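CdnC (Chryseobacterium gregarium DSM 19109, PDB 7MGV) is an ATP-grasp ligase that installs single and bicyclic omega-ester macrocycles in a multicore, ribosomally made precursor peptide. Local coordinates at residues Asn122-Phe125 with Gly126-Ser130; Thr276-Pro279 with Gln280-Phe284; Phe322-Asp325 with Asn326-Glu329; Asn206-Glu210 with Asp211-Glu215. All coordinates share one frame; numbering follows the deposited sequence.

Contact 1: Asn122-Phe125 with Gly126-Ser130; sequences NTLF and GFLES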
# COMPACT_ATOMS: atom_id res chain seq x y z
N ASN A 122 3.72 4.05 9.91
CA ASN A 122 3.06 2.76 10.06
C ASN A 122 2.00 2.81 11.15
O ASN A 122 0.90 2.27 10.98
CB ASN A 122 4.08 1.67 10.35
CG ASN A 122 3.51 0.28 10.15
OD1 ASN A 122 2.69 -0.19 10.94
ND2 ASN A 122 3.94 -0.38 9.08
N THR A 123 2.29 3.47 12.28
CA THR A 123 1.31 3.58 13.35
C THR A 123 0.07 4.32 12.87
O THR A 123 -1.07 3.88 13.10
CB THR A 123 1.93 4.30 14.55
OG1 THR A 123 2.94 3.46 15.14
CG2 THR A 123 0.88 4.63 15.59
N LEU A 124 0.26 5.44 12.17
CA LEU A 124 -0.88 6.24 11.75
C LEU A 124 -1.68 5.55 10.66
O LEU A 124 -2.92 5.49 10.72
CB LEU A 124 -0.41 7.62 11.29
CG LEU A 124 -1.51 8.50 10.73
CD1 LEU A 124 -2.05 9.43 11.81
CD2 LEU A 124 -0.96 9.27 9.56
N PHE A 125 -1.00 5.02 9.63
CA PHE A 125 -1.69 4.27 8.59
C PHE A 125 -2.37 3.03 9.15
O PHE A 125 -3.43 2.63 8.67
CB PHE A 125 -0.71 3.88 7.48
CG PHE A 125 -0.33 5.02 6.57
CD1 PHE A 125 -0.78 6.31 6.81
CD2 PHE A 125 0.48 4.79 5.47
CE1 PHE A 125 -0.42 7.35 5.97
CE2 PHE A 125 0.84 5.83 4.62
CZ PHE A 125 0.39 7.11 4.87
N GLY A 126 -1.79 2.42 10.19
CA GLY A 126 -2.42 1.27 10.80
C GLY A 126 -3.69 1.63 11.54
O GLY A 126 -4.69 0.90 11.48
N PHE A 127 -3.68 2.76 12.26
CA PHE A 127 -4.92 3.26 12.84
C PHE A 127 -5.96 3.49 11.76
O PHE A 127 -7.11 3.06 11.89
CB PHE A 127 -4.67 4.54 13.63
CG PHE A 127 -5.93 5.32 13.91
CD1 PHE A 127 -6.94 4.76 14.67
CD2 PHE A 127 -6.11 6.59 13.39
CE1 PHE A 127 -8.10 5.47 14.92
CE2 PHE A 127 -7.27 7.30 13.63
CZ PHE A 127 -8.27 6.73 14.40
N LEU A 128 -5.57 4.18 10.68
CA LEU A 128 -6.53 4.49 9.62
C LEU A 128 -7.09 3.22 8.98
O LEU A 128 -8.26 3.19 8.59
CB LEU A 128 -5.87 5.39 8.57
CG LEU A 128 -5.54 6.80 9.06
CD1 LEU A 128 -4.83 7.60 7.98
CD2 LEU A 128 -6.79 7.51 9.53
N GLU A 129 -6.27 2.18 8.87
CA GLU A 129 -6.77 0.90 8.37
C GLU A 129 -7.73 0.25 9.37
O GLU A 129 -8.76 -0.31 8.97
CB GLU A 129 -5.61 -0.05 8.08
CG GLU A 129 -4.91 0.19 6.76
CD GLU A 129 -5.74 -0.27 5.58
OE1 GLU A 129 -6.53 -1.23 5.73
OE2 GLU A 129 -5.59 0.33 4.49
N SER A 130 -7.41 0.33 10.66
CA SER A 130 -8.17 -0.38 11.69
C SER A 130 -9.60 0.14 11.84
O SER A 130 -10.44 -0.58 12.38
CB SER A 130 -7.45 -0.28 13.03
OG SER A 130 -7.49 1.04 13.53

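Contact 2: Thr276-Pro279 with Gln280-Phe284; sequences TELP and QDIEF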
# COMPACT_ATOMS: atom_id res chain seq x y z
N THR A 276 -20.58 19.64 -18.07
CA THR A 276 -21.12 18.97 -19.24
C THR A 276 -21.84 17.71 -18.77
O THR A 276 -21.81 17.36 -17.58
CB THR A 276 -20.02 18.65 -20.26
OG1 THR A 276 -20.61 18.24 -21.50
CG2 THR A 276 -19.12 17.54 -19.74
N GLU A 277 -22.48 17.01 -19.71
CA GLU A 277 -23.21 15.80 -19.41
C GLU A 277 -22.68 14.67 -20.28
O GLU A 277 -22.47 14.84 -21.49
CB GLU A 277 -24.71 16.00 -19.65
CG GLU A 277 -25.33 17.03 -18.72
CD GLU A 277 -26.70 17.48 -19.17
OE1 GLU A 277 -27.31 16.78 -20.00
OE2 GLU A 277 -27.17 18.54 -18.69
N LEU A 278 -22.44 13.52 -19.66
CA LEU A 278 -21.87 12.36 -20.33
C LEU A 278 -22.94 11.55 -21.04
O LEU A 278 -24.10 11.54 -20.62
CB LEU A 278 -21.15 11.46 -19.33
CG LEU A 278 -20.06 12.08 -18.45
CD1 LEU A 278 -19.80 11.19 -17.25
CD2 LEU A 278 -18.79 12.30 -19.25
N PRO A 279 -22.58 10.88 -22.13
CA PRO A 279 -23.46 9.83 -22.67
C PRO A 279 -23.72 8.78 -21.60
O PRO A 279 -22.84 8.45 -20.79
CB PRO A 279 -22.66 9.26 -23.84
CG PRO A 279 -21.75 10.38 -24.25
CD PRO A 279 -21.40 11.10 -22.98
N GLN A 280 -24.95 8.26 -21.58
CA GLN A 280 -25.37 7.40 -20.47
C GLN A 280 -24.54 6.13 -20.38
O GLN A 280 -24.35 5.59 -19.29
CB GLN A 280 -26.85 7.07 -20.60
CG GLN A 280 -27.74 7.98 -19.76
CD GLN A 280 -29.11 8.19 -20.38
OE1 GLN A 280 -29.47 7.55 -21.36
NE2 GLN A 280 -29.88 9.11 -19.80
N ASP A 281 -24.02 5.64 -21.51
CA ASP A 281 -23.15 4.46 -21.46
C ASP A 281 -21.83 4.78 -20.77
O ASP A 281 -21.34 3.98 -19.96
CB ASP A 281 -22.90 3.93 -22.88
CG ASP A 281 -22.55 5.03 -23.86
OD1 ASP A 281 -23.20 6.10 -23.82
OD2 ASP A 281 -21.62 4.83 -24.68
N ILE A 282 -21.25 5.94 -21.06
CA ILE A 282 -20.00 6.34 -20.41
C ILE A 282 -20.20 6.47 -18.90
O ILE A 282 -19.37 6.01 -18.11
CB ILE A 282 -19.48 7.65 -21.02
CG1 ILE A 282 -19.29 7.50 -22.54
CG2 ILE A 282 -18.18 8.08 -20.36
CD1 ILE A 282 -18.32 6.40 -22.92
N GLU A 283 -21.30 7.10 -18.49
CA GLU A 283 -21.57 7.26 -17.06
C GLU A 283 -21.83 5.91 -16.40
O GLU A 283 -21.40 5.67 -15.26
CB GLU A 283 -22.76 8.20 -16.87
CG GLU A 283 -23.26 8.31 -15.44
CD GLU A 283 -24.15 9.52 -15.24
OE1 GLU A 283 -24.52 9.81 -14.09
OE2 GLU A 283 -24.48 10.19 -16.25
N PHE A 284 -22.55 5.02 -17.09
CA PHE A 284 -22.75 3.66 -16.60
C PHE A 284 -21.41 2.97 -16.35
O PHE A 284 -21.21 2.35 -15.30
CB PHE A 284 -23.59 2.87 -17.61
CG PHE A 284 -23.86 1.45 -17.20
CD1 PHE A 284 -24.96 1.13 -16.42
CD2 PHE A 284 -23.02 0.42 -17.60
CE1 PHE A 284 -25.21 -0.17 -16.05
CE2 PHE A 284 -23.26 -0.89 -17.23
CZ PHE A 284 -24.37 -1.18 -16.45

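Contact 3: Phe322-Asp325 with Asn326-Glu329; sequences FWLD and NLTE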
# COMPACT_ATOMS: atom_id res chain seq x y z
N PHE A 322 -11.84 20.88 -5.59
CA PHE A 322 -12.30 22.22 -5.22
C PHE A 322 -12.34 23.15 -6.43
O PHE A 322 -13.29 23.93 -6.58
CB PHE A 322 -11.40 22.80 -4.13
CG PHE A 322 -12.06 23.86 -3.31
CD1 PHE A 322 -11.31 24.87 -2.73
CD2 PHE A 322 -13.44 23.85 -3.12
CE1 PHE A 322 -11.92 25.85 -1.96
CE2 PHE A 322 -14.05 24.83 -2.35
CZ PHE A 322 -13.29 25.83 -1.78
N TRP A 323 -11.33 23.08 -7.29
CA TRP A 323 -11.26 23.96 -8.45
C TRP A 323 -12.47 23.78 -9.36
O TRP A 323 -12.98 24.76 -9.92
CB TRP A 323 -9.96 23.72 -9.21
CG TRP A 323 -9.71 22.28 -9.61
CD1 TRP A 323 -9.72 21.19 -8.79
CD2 TRP A 323 -9.39 21.80 -10.92
NE1 TRP A 323 -9.44 20.05 -9.52
CE2 TRP A 323 -9.24 20.40 -10.82
CE3 TRP A 323 -9.23 22.41 -12.16
CZ2 TRP A 323 -8.93 19.61 -11.93
CZ3 TRP A 323 -8.92 21.63 -13.26
CH2 TRP A 323 -8.77 20.24 -13.13
N LEU A 324 -12.94 22.55 -9.51
CA LEU A 324 -14.14 22.28 -10.30
C LEU A 324 -15.42 22.37 -9.47
O LEU A 324 -16.49 22.67 -10.03
CB LEU A 324 -14.06 20.91 -10.95
CG LEU A 324 -12.71 20.56 -11.58
CD1 LEU A 324 -12.61 19.06 -11.85
CD2 LEU A 324 -12.54 21.37 -12.86
N ASP A 325 -15.35 22.12 -8.16
CA ASP A 325 -16.52 22.32 -7.31
C ASP A 325 -16.94 23.78 -7.28
O ASP A 325 -18.12 24.09 -7.13
CB ASP A 325 -16.23 21.82 -5.90
CG ASP A 325 -17.43 21.92 -4.99
OD1 ASP A 325 -18.52 21.45 -5.39
OD2 ASP A 325 -17.29 22.46 -3.87
N ASN A 326 -15.98 24.70 -7.41
CA ASN A 326 -16.30 26.12 -7.48
C ASN A 326 -16.98 26.51 -8.78
O ASN A 326 -17.49 27.63 -8.88
CB ASN A 326 -15.03 26.96 -7.29
CG ASN A 326 -14.61 27.06 -5.84
OD1 ASN A 326 -15.44 27.00 -4.93
ND2 ASN A 326 -13.31 27.20 -5.61
N LEU A 327 -17.00 25.62 -9.77
CA LEU A 327 -17.72 25.85 -11.01
C LEU A 327 -19.15 25.32 -10.97
O LEU A 327 -19.90 25.53 -11.92
CB LEU A 327 -16.97 25.22 -12.19
CG LEU A 327 -15.44 25.35 -12.18
CD1 LEU A 327 -14.84 24.75 -13.44
CD2 LEU A 327 -15.02 26.80 -12.02
N THR A 328 -19.53 24.64 -9.89
CA THR A 328 -20.91 24.27 -9.65
C THR A 328 -21.62 25.39 -8.89
O THR A 328 -21.01 26.36 -8.45
CB THR A 328 -20.99 22.96 -8.87
OG1 THR A 328 -20.26 23.08 -7.65
CG2 THR A 328 -20.42 21.81 -9.69
N GLU A 329 -22.93 25.24 -8.74
CA GLU A 329 -23.74 26.21 -8.02
C GLU A 329 -23.73 25.84 -6.54
O GLU A 329 -24.28 24.81 -6.14
CB GLU A 329 -25.17 26.26 -8.56
CG GLU A 329 -26.04 27.31 -7.89
CD GLU A 329 -27.41 26.78 -7.51
OE1 GLU A 329 -28.41 27.46 -7.82
OE2 GLU A 329 -27.48 25.70 -6.90

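Contact 4: Asn206-Glu210 with Asp211-Glu215; sequences NVVNE and DKLEE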
# COMPACT_ATOMS: atom_id res chain seq x y z
N ASN A 206 5.12 14.06 -23.19
CA ASN A 206 5.49 14.65 -24.47
C ASN A 206 5.62 13.54 -25.50
O ASN A 206 5.85 12.37 -25.17
CB ASN A 206 6.79 15.45 -24.37
CG ASN A 206 6.88 16.56 -25.39
OD1 ASN A 206 5.89 16.89 -26.04
ND2 ASN A 206 8.06 17.15 -25.53
N VAL A 207 5.48 13.92 -26.77
CA VAL A 207 5.56 12.95 -27.85
C VAL A 207 6.99 12.48 -28.03
O VAL A 207 7.96 13.21 -27.78
CB VAL A 207 5.01 13.55 -29.16
CG1 VAL A 207 3.51 13.79 -29.04
CG2 VAL A 207 5.74 14.84 -29.51
N VAL A 208 7.14 11.23 -28.45
CA VAL A 208 8.44 10.65 -28.76
C VAL A 208 8.77 11.00 -30.21
O VAL A 208 8.15 10.47 -31.14
CB VAL A 208 8.46 9.14 -28.53
CG1 VAL A 208 9.78 8.54 -29.01
CG2 VAL A 208 8.22 8.81 -27.07
N ASN A 209 9.73 11.90 -30.41
CA ASN A 209 10.14 12.31 -31.74
C ASN A 209 11.49 11.70 -32.09
O ASN A 209 12.04 10.89 -31.34
CB ASN A 209 10.14 13.84 -31.86
CG ASN A 209 11.12 14.51 -30.91
OD1 ASN A 209 11.92 13.85 -30.24
ND2 ASN A 209 11.08 15.84 -30.87
N GLU A 210 12.03 12.10 -33.24
CA GLU A 210 13.29 11.53 -33.71
C GLU A 210 14.44 11.84 -32.76
O GLU A 210 15.39 11.05 -32.67
CB GLU A 210 13.61 12.05 -35.11
CG GLU A 210 12.46 11.95 -36.10
CD GLU A 210 12.93 11.90 -37.54
OE1 GLU A 210 13.40 12.94 -38.05
OE2 GLU A 210 12.81 10.83 -38.17
N ASP A 211 14.39 12.97 -32.06
CA ASP A 211 15.48 13.31 -31.15
C ASP A 211 15.45 12.44 -29.90
O ASP A 211 16.48 11.93 -29.47
CB ASP A 211 15.42 14.79 -30.79
CG ASP A 211 16.79 15.39 -30.57
OD1 ASP A 211 17.03 15.93 -29.46
OD2 ASP A 211 17.62 15.34 -31.49
N LYS A 212 14.26 12.26 -29.31
CA LYS A 212 14.16 11.41 -28.12
C LYS A 212 14.34 9.94 -28.46
O LYS A 212 14.75 9.15 -27.60
CB LYS A 212 12.82 11.64 -27.43
CG LYS A 212 12.45 13.10 -27.25
CD LYS A 212 11.79 13.36 -25.91
CE LYS A 212 11.20 14.76 -25.85
NZ LYS A 212 12.18 15.78 -26.33
N LEU A 213 14.05 9.55 -29.70
CA LEU A 213 14.25 8.17 -30.13
C LEU A 213 15.71 7.75 -30.05
O LEU A 213 16.00 6.55 -30.03
CB LEU A 213 13.72 7.97 -31.55
CG LEU A 213 13.16 6.60 -31.90
CD1 LEU A 213 12.07 6.20 -30.91
CD2 LEU A 213 12.62 6.58 -33.32
N GLU A 214 16.63 8.71 -30.01
CA GLU A 214 18.05 8.38 -29.86
C GLU A 214 18.34 7.86 -28.46
O GLU A 214 19.13 6.92 -28.30
CB GLU A 214 18.91 9.61 -30.16
CG GLU A 214 20.16 9.31 -30.97
CD GLU A 214 19.86 9.08 -32.44
OE1 GLU A 214 19.67 10.07 -33.18
OE2 GLU A 214 19.81 7.90 -32.86
N GLU A 215 17.71 8.44 -27.44
CA GLU A 215 17.95 8.09 -26.05
C GLU A 215 17.11 6.91 -25.58
O GLU A 215 16.93 6.75 -24.37
CB GLU A 215 17.70 9.30 -25.15
CG GLU A 215 18.52 10.53 -25.51
CD GLU A 215 20.01 10.33 -25.28
OE1 GLU A 215 20.81 10.68 -26.17
OE2 GLU A 215 20.38 9.82 -24.20

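Contact 1: Asn122-Phe125 with Gly126-Ser130
Leu128 brings its CD1 methyl back against two side chains of the preceding helical turn, lying 4.4 Å from Leu124 CG and, obliquely to the ring, 4.4 Å from Phe125 CD1. Three residues apart, Phe125 and Leu128 share a flank of the helix, and with each CG beside its backbone N (chi1 -75° and -68°) the ring and the isobutyl group meet there. Phe127 turns the other way, its CG anti to the backbone N (chi1 163°); its ring presents an edge to Leu124 O, and its CB sits 3.5 Å from that same oxygen. Glu129 lays its aliphatic part over the previous turn, with CG 3.4 Å from Phe125 O, and its OE2 accepts a hydrogen bond from Ser140 N. A side chain at Gly126 would probably crowd Asn122 O, whose bond from Gly126 N is 2.8 Å long. Ser130, the last residue of the helix, turns its OG back to Phe127 O, a carbonyl of the final turn, at 2.6 Å. Gly126 O and Ser130 OG also bond Ser147 and Lys153 of the second subunit. Leu128 packs on Ile27 of strand 22-28, Tyr94 of strand 91-94 and Pro139 of helix 139-145, while Phe127 reaches Leu25 and Leu86.

Contact 2: Thr276-Pro279 with Gln280-Phe284
Pro279 lays its ring alongside Ile282, the two side chains pointing the same way and meeting at Pro279 CB and Ile282 CG1, 4.0 Å apart. A branched isoleucine fits here because its CG1 arm runs beside the ring while CG2, anti to the backbone N, turns toward Leu278 CD2 at 4.4 Å. The other methyl of that leucine, Leu278 CD1, rests 4.2 Å from Glu283 CB, so the glutamate contributes its aliphatic root to the contact. Asp281 takes a tight torsion (chi1 46°) that folds its carboxylate back toward the loop and sets OD1 3.2 Å from Pro279 CB. Its negative charge, in the first turn of a helix, would probably interact favourably with the helix dipole. Pro279 and Ile282 also touch Tyr310, and Leu278 touches Val245, both on strands of the antiparallel sheet that also holds strand 274-276. Pro279 is the N-cap residue, a position where the missing backbone N-H of proline costs no helical bond; its carbonyl opens the helix by accepting Glu283 N at 3.1 Å, with an N-H...O angle of 165°. This is a proline N-cap, placed where the loop after strand 274-276 enters helix 280-293.

Contact 3: Phe322-Asp325 with Asn326-Glu329
Asn326 sets its amide over one face of the Phe322 ring, at the point where the short helix 322-325 runs into a type I beta turn from Asp325 to Thr328. Phe322 CG stands anti to the backbone N (chi1 -157°) and Asn326 CG beside its own N (chi1 -78°), which brings the amide over the ring. Its ND2 stands 3.9 Å above the plane of the Phe322 ring, over the centre, while Asn326 OD1 lies 3.6 Å from Phe322 CE2. A flat aromatic suits this place because it offers a broad face to a polar group whose OD1 also takes a weak hydrogen bond from Asn331 ND2. With an alanine in place of Phe322, the Asn326 amide would probably lose the surface it lies on and be freer to turn. In the backbone between them, Asn326 N bonds Phe322 O at 2.9 Å. On another flank, Leu327 CD1 meets Leu324 CD2 at 4.1 Å, and both leucines pack on Trp273. Within the turn, Asp325 O accepts Thr328 N at 3.1 Å. Further out, the Asp325 carboxylate is gripped by three donors: Ile333 N at OD1, and Ser334 OG and Asn331 ND2 at OD2. These bonds tie the turn to the start of helix 332-341 and to Asn331 just before it. Leu327 N reaches Leu324 O at 3.0 Å from above the carbonyl plane, 69° out of it.

Contact 4: Asn206-Glu210 with Asp211-Glu215
With its CG lodged between the backbone N and the carbonyl carbon (chi1 62°), Asn209 curls its amide forward so that OD1 accepts Lys212 N at 3.0 Å, in a nearly straight bond of 170°. A second, weak bond comes to the same Asn209 OD1 from Asp211 N at 3.2 Å. Lys212 keeps its CG beside the backbone N, opposite the carbonyl carbon, which brings that carbon within 3.1 Å of Asn209 OD1; bends at chi2 and chi4 then carry the chain back toward the strand end. Asparagine fits here because it is short and carries an acceptor. Together with the bond from Leu213 N to Asn209 O at 2.9 Å, the pattern resembles an Asx motif opening a helical turn, here made by residues that turn like a helix without its full bonding pattern. Lys212 CE lies 4.0 Å from Asn206 ND2, the two side chains crossing at about a right angle, and each packs on an aromatic side chain of the bound peptide. Were Lys212 cut back to an alanine, the Asn206 amide would probably lose the aliphatic chain that packs beside it. Val208 CG1 meets Leu213 CD1 at 3.8 Å, and both branched side chains touch Ile178 of helix 171-181.

How the contacts relate
All four contacts are local, each joining neighbouring residues of one continuous stretch, yet they differ with their place. Contact 1 is buried, lying wholly inside one helix of the pre-ATP-grasp domain and beside the second subunit, so apolar packing and regular helical bonds dominate. Contacts 2 and 4 lie at the surface: both lead from a strand into a helical turn, one through a proline, the other through an asparagine side chain. Contact 3, partly buried, reverses this by ending a helix in a turn rich in polar bonds. Contacts 2 and 3 are the closest pair, with centres 19 Å apart, and both pack on strand 244-251; contact 4 packs against the bound peptide.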